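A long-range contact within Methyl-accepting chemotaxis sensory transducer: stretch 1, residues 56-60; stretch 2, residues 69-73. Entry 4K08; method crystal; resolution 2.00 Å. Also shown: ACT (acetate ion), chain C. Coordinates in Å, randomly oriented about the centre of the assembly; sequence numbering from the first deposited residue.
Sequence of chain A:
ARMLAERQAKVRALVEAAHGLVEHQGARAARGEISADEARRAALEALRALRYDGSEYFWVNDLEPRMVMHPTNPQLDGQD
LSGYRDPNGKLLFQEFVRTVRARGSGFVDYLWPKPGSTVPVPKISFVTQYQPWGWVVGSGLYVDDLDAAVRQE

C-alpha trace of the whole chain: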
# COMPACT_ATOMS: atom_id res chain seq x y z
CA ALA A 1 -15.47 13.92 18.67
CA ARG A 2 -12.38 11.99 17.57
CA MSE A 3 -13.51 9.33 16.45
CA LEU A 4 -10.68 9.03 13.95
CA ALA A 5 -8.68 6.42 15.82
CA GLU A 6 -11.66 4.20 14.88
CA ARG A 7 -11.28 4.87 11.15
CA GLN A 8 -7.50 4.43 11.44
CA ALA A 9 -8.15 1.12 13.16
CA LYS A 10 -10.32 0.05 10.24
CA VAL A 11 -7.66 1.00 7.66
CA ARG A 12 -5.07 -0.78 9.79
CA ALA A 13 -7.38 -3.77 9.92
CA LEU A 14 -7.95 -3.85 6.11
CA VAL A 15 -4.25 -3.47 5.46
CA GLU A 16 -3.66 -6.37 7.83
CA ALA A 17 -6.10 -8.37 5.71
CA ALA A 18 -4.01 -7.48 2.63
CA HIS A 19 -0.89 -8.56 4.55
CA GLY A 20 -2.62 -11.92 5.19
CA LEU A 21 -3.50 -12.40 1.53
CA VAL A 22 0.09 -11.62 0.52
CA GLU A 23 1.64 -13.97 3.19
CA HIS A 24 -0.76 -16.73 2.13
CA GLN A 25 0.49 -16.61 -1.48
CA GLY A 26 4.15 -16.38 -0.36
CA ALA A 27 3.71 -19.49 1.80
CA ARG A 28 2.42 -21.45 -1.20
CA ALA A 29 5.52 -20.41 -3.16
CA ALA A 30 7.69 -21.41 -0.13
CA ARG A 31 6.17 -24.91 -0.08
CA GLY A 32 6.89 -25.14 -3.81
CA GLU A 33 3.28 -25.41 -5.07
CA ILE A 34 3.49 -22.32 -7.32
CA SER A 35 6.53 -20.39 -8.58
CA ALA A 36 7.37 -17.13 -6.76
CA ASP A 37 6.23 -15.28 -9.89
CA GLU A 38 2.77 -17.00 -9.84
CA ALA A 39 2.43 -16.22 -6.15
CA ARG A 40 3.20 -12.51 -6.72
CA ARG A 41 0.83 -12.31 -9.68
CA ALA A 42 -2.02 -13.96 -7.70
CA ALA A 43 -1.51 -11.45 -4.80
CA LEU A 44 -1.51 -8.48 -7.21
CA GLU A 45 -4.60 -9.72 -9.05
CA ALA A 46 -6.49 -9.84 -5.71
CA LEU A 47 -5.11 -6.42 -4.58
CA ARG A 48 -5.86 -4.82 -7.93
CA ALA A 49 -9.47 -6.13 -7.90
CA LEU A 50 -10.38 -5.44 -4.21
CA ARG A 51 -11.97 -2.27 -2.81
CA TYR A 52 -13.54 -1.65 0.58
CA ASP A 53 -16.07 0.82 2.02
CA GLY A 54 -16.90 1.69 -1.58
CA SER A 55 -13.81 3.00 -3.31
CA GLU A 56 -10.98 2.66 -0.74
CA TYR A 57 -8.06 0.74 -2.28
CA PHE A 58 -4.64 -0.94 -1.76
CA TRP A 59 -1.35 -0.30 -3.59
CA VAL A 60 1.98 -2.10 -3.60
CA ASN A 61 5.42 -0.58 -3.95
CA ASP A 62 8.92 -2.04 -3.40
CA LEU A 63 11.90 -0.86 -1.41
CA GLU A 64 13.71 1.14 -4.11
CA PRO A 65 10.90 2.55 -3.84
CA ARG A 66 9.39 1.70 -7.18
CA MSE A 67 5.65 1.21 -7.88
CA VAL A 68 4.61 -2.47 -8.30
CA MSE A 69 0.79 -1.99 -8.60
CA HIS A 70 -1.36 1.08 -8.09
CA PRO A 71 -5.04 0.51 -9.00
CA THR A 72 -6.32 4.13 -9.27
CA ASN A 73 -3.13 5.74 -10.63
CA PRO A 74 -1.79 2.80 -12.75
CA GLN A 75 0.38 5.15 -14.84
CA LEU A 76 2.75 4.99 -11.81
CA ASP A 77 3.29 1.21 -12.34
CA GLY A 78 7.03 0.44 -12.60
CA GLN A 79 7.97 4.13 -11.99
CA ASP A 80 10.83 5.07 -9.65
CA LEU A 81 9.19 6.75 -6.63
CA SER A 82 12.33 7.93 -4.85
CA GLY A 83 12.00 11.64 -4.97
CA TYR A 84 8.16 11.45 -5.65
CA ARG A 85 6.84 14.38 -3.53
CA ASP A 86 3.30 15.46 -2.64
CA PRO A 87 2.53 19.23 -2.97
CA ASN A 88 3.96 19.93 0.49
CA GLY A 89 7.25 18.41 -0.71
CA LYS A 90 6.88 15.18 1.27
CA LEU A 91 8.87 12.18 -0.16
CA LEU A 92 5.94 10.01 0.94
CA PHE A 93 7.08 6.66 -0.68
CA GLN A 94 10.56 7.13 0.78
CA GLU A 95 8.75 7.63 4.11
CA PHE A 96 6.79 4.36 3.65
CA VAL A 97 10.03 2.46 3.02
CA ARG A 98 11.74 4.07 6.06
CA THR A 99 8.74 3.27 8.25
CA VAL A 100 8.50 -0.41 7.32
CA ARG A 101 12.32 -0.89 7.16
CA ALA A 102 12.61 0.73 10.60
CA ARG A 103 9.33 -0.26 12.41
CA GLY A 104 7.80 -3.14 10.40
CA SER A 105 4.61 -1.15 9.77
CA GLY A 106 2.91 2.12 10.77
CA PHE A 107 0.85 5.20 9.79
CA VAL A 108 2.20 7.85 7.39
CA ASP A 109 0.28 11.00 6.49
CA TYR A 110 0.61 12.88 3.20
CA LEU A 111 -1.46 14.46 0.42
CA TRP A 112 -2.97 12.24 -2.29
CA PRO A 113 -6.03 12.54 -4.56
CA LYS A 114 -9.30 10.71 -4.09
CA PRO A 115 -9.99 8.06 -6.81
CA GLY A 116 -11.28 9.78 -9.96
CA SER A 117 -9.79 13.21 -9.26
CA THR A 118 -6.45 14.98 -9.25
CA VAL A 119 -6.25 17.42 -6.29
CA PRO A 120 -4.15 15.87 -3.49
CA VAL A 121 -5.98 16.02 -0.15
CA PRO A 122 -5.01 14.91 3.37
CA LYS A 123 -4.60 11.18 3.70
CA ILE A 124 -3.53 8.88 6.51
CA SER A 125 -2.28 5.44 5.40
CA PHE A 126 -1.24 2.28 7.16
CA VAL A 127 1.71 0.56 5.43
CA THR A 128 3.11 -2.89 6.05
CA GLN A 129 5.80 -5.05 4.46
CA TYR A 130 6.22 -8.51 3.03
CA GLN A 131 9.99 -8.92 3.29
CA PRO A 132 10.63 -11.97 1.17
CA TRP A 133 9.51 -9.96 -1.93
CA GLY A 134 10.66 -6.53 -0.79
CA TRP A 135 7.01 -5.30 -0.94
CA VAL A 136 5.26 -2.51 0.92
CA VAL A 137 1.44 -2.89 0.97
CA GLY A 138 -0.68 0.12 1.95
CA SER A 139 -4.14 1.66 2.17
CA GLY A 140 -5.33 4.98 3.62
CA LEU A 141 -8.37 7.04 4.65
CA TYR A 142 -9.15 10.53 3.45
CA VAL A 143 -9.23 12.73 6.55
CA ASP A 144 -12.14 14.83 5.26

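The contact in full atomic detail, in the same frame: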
# COMPACT_ATOMS: atom_id res chain seq x y z
N GLU A 56 -12.31 2.70 -1.36
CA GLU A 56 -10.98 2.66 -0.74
C GLU A 56 -10.17 1.50 -1.35
O GLU A 56 -10.72 0.41 -1.67
CB GLU A 56 -11.04 2.48 0.79
CG GLU A 56 -12.04 3.37 1.53
CD GLU A 56 -11.74 4.89 1.47
OE1 GLU A 56 -10.67 5.36 0.97
OE2 GLU A 56 -12.62 5.61 1.96
N TYR A 57 -8.86 1.70 -1.49
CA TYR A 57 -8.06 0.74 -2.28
C TYR A 57 -6.67 0.47 -1.67
O TYR A 57 -6.23 1.19 -0.73
CB TYR A 57 -7.90 1.30 -3.70
CG TYR A 57 -7.06 2.58 -3.68
CD1 TYR A 57 -5.66 2.53 -3.74
CD2 TYR A 57 -7.69 3.84 -3.60
CE1 TYR A 57 -4.88 3.74 -3.69
CE2 TYR A 57 -6.95 5.03 -3.57
CZ TYR A 57 -5.55 4.97 -3.61
OH TYR A 57 -4.87 6.16 -3.58
N PHE A 58 -5.98 -0.53 -2.22
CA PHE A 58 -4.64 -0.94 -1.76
C PHE A 58 -3.65 -0.60 -2.87
O PHE A 58 -4.03 -0.66 -4.02
CB PHE A 58 -4.57 -2.47 -1.51
CG PHE A 58 -5.55 -2.96 -0.45
CD1 PHE A 58 -5.27 -2.81 0.91
CD2 PHE A 58 -6.78 -3.52 -0.82
CE1 PHE A 58 -6.19 -3.24 1.87
CE2 PHE A 58 -7.68 -3.96 0.12
CZ PHE A 58 -7.39 -3.81 1.48
N TRP A 59 -2.37 -0.35 -2.56
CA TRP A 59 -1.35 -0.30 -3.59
C TRP A 59 -0.15 -1.09 -3.08
O TRP A 59 -0.04 -1.38 -1.89
CB TRP A 59 -0.87 1.16 -3.90
CG TRP A 59 -0.01 1.71 -2.75
CD1 TRP A 59 1.39 1.60 -2.61
CD2 TRP A 59 -0.47 2.38 -1.57
NE1 TRP A 59 1.79 2.21 -1.43
CE2 TRP A 59 0.69 2.65 -0.75
CE3 TRP A 59 -1.73 2.78 -1.11
CZ2 TRP A 59 0.61 3.32 0.48
CZ3 TRP A 59 -1.81 3.48 0.15
CH2 TRP A 59 -0.65 3.73 0.92
N VAL A 60 0.77 -1.42 -3.97
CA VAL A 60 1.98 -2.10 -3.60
C VAL A 60 3.15 -1.34 -4.21
O VAL A 60 3.15 -1.04 -5.41
CB VAL A 60 2.00 -3.56 -4.13
CG1 VAL A 60 3.38 -4.21 -3.75
CG2 VAL A 60 0.79 -4.37 -3.59
N MSE A 69 2.19 -2.02 -8.15
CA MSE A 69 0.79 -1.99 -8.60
C MSE A 69 0.02 -0.92 -7.85
O MSE A 69 -0.13 -0.99 -6.62
CB MSE A 69 0.09 -3.34 -8.35
CG MSE A 69 -1.19 -3.56 -9.13
SE MSE A 69 -2.72 -2.57 -8.35
CE MSE A 69 -2.58 -3.41 -6.60
N HIS A 70 -0.50 0.04 -8.62
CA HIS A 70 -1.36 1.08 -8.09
C HIS A 70 -2.65 1.03 -8.92
O HIS A 70 -2.63 1.20 -10.12
CB HIS A 70 -0.72 2.48 -8.17
CG HIS A 70 -1.36 3.47 -7.24
ND1 HIS A 70 -2.65 3.95 -7.43
CD2 HIS A 70 -0.93 4.01 -6.08
CE1 HIS A 70 -2.96 4.78 -6.44
NE2 HIS A 70 -1.95 4.81 -5.59
N PRO A 71 -3.78 0.77 -8.25
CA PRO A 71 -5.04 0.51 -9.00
C PRO A 71 -5.76 1.78 -9.47
O PRO A 71 -6.53 1.68 -10.43
CB PRO A 71 -5.90 -0.26 -7.99
CG PRO A 71 -5.44 0.33 -6.60
CD PRO A 71 -3.93 0.61 -6.79
N THR A 72 -5.57 2.95 -8.82
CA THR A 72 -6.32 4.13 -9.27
C THR A 72 -5.41 5.11 -10.02
O THR A 72 -5.91 5.96 -10.74
CB THR A 72 -6.98 4.86 -8.08
OG1 THR A 72 -5.96 5.28 -7.16
CG2 THR A 72 -7.95 3.99 -7.39
N ASN A 73 -4.10 4.97 -9.85
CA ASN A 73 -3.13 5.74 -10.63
C ASN A 73 -2.12 4.76 -11.30
O ASN A 73 -0.90 4.81 -11.03
CB ASN A 73 -2.37 6.73 -9.73
CG ASN A 73 -3.29 7.82 -9.13
OD1 ASN A 73 -3.78 7.71 -7.98
ND2 ASN A 73 -3.56 8.84 -9.93
C ACT C . -1.67 6.24 -2.21
O ACT C . -2.40 5.95 -3.23
OXT ACT C . -2.23 6.71 -1.19
CH3 ACT C . -0.15 6.04 -2.16
O HOH W 1 -6.37 7.86 -6.11

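The two stretches run roughly antiparallel, their end-to-end directions 153° apart, and backbone pairing is confined to one end. Val60 and Met69, a selenomethionine, form an antiparallel hydrogen-bonded bridge with CA atoms 5.1 Å apart. Val60 N donates to Met69 O at 2.8 Å (164° at the hydrogen), and Met69 N returns a bond to Val60 O at 3.1 Å (171°); both angles are close to linear. Because they form one bridge pair, the two side chains project from the same face of the sheet. Met69 O also receives a CA-H...O contact from Trp59 CA at 3.3 Å. Beyond this point a proline, which has no amide hydrogen, enters stretch 2: Pro71 CD lies 3.0 Å from Phe58 O, so a ring carbon meets this carbonyl.

Apolar packing takes over from there. Tyr57 and Pro71 both point toward the opposing stretch, and Tyr57 CD1 reaches Pro71 CG at 3.6 Å. Thr72 covers one face of the tyrosine ring, its CG2 4.1 Å from the ring centroid and 22° off the normal, the geometry of a CH-pi contact.

The aromatic pairs are less regular. The Tyr57 and His70 planes meet obliquely at 58°, with centroids 5.2 Å apart. The five-membered ring of Trp59 is near parallel to His70 (17°), but a 5.8 Å centroid separation leaves the slid rings barely overlapping.

Polar side-chain bonds fix the histidine at both nitrogens. Asn73 N donates to His70 ND1 at 3.0 Å; on the other side, His70 NE2 donates to acetate O at 2.7 Å. Tyr57 OH donates to the same acetate O at 2.5 Å, so this ion, probably from the crystallisation liquor, bridges the stretches. Water 1 adds a second link, 2.8 Å from Thr72 OG1 and bonded weakly to Tyr57 OH at 3.4 Å.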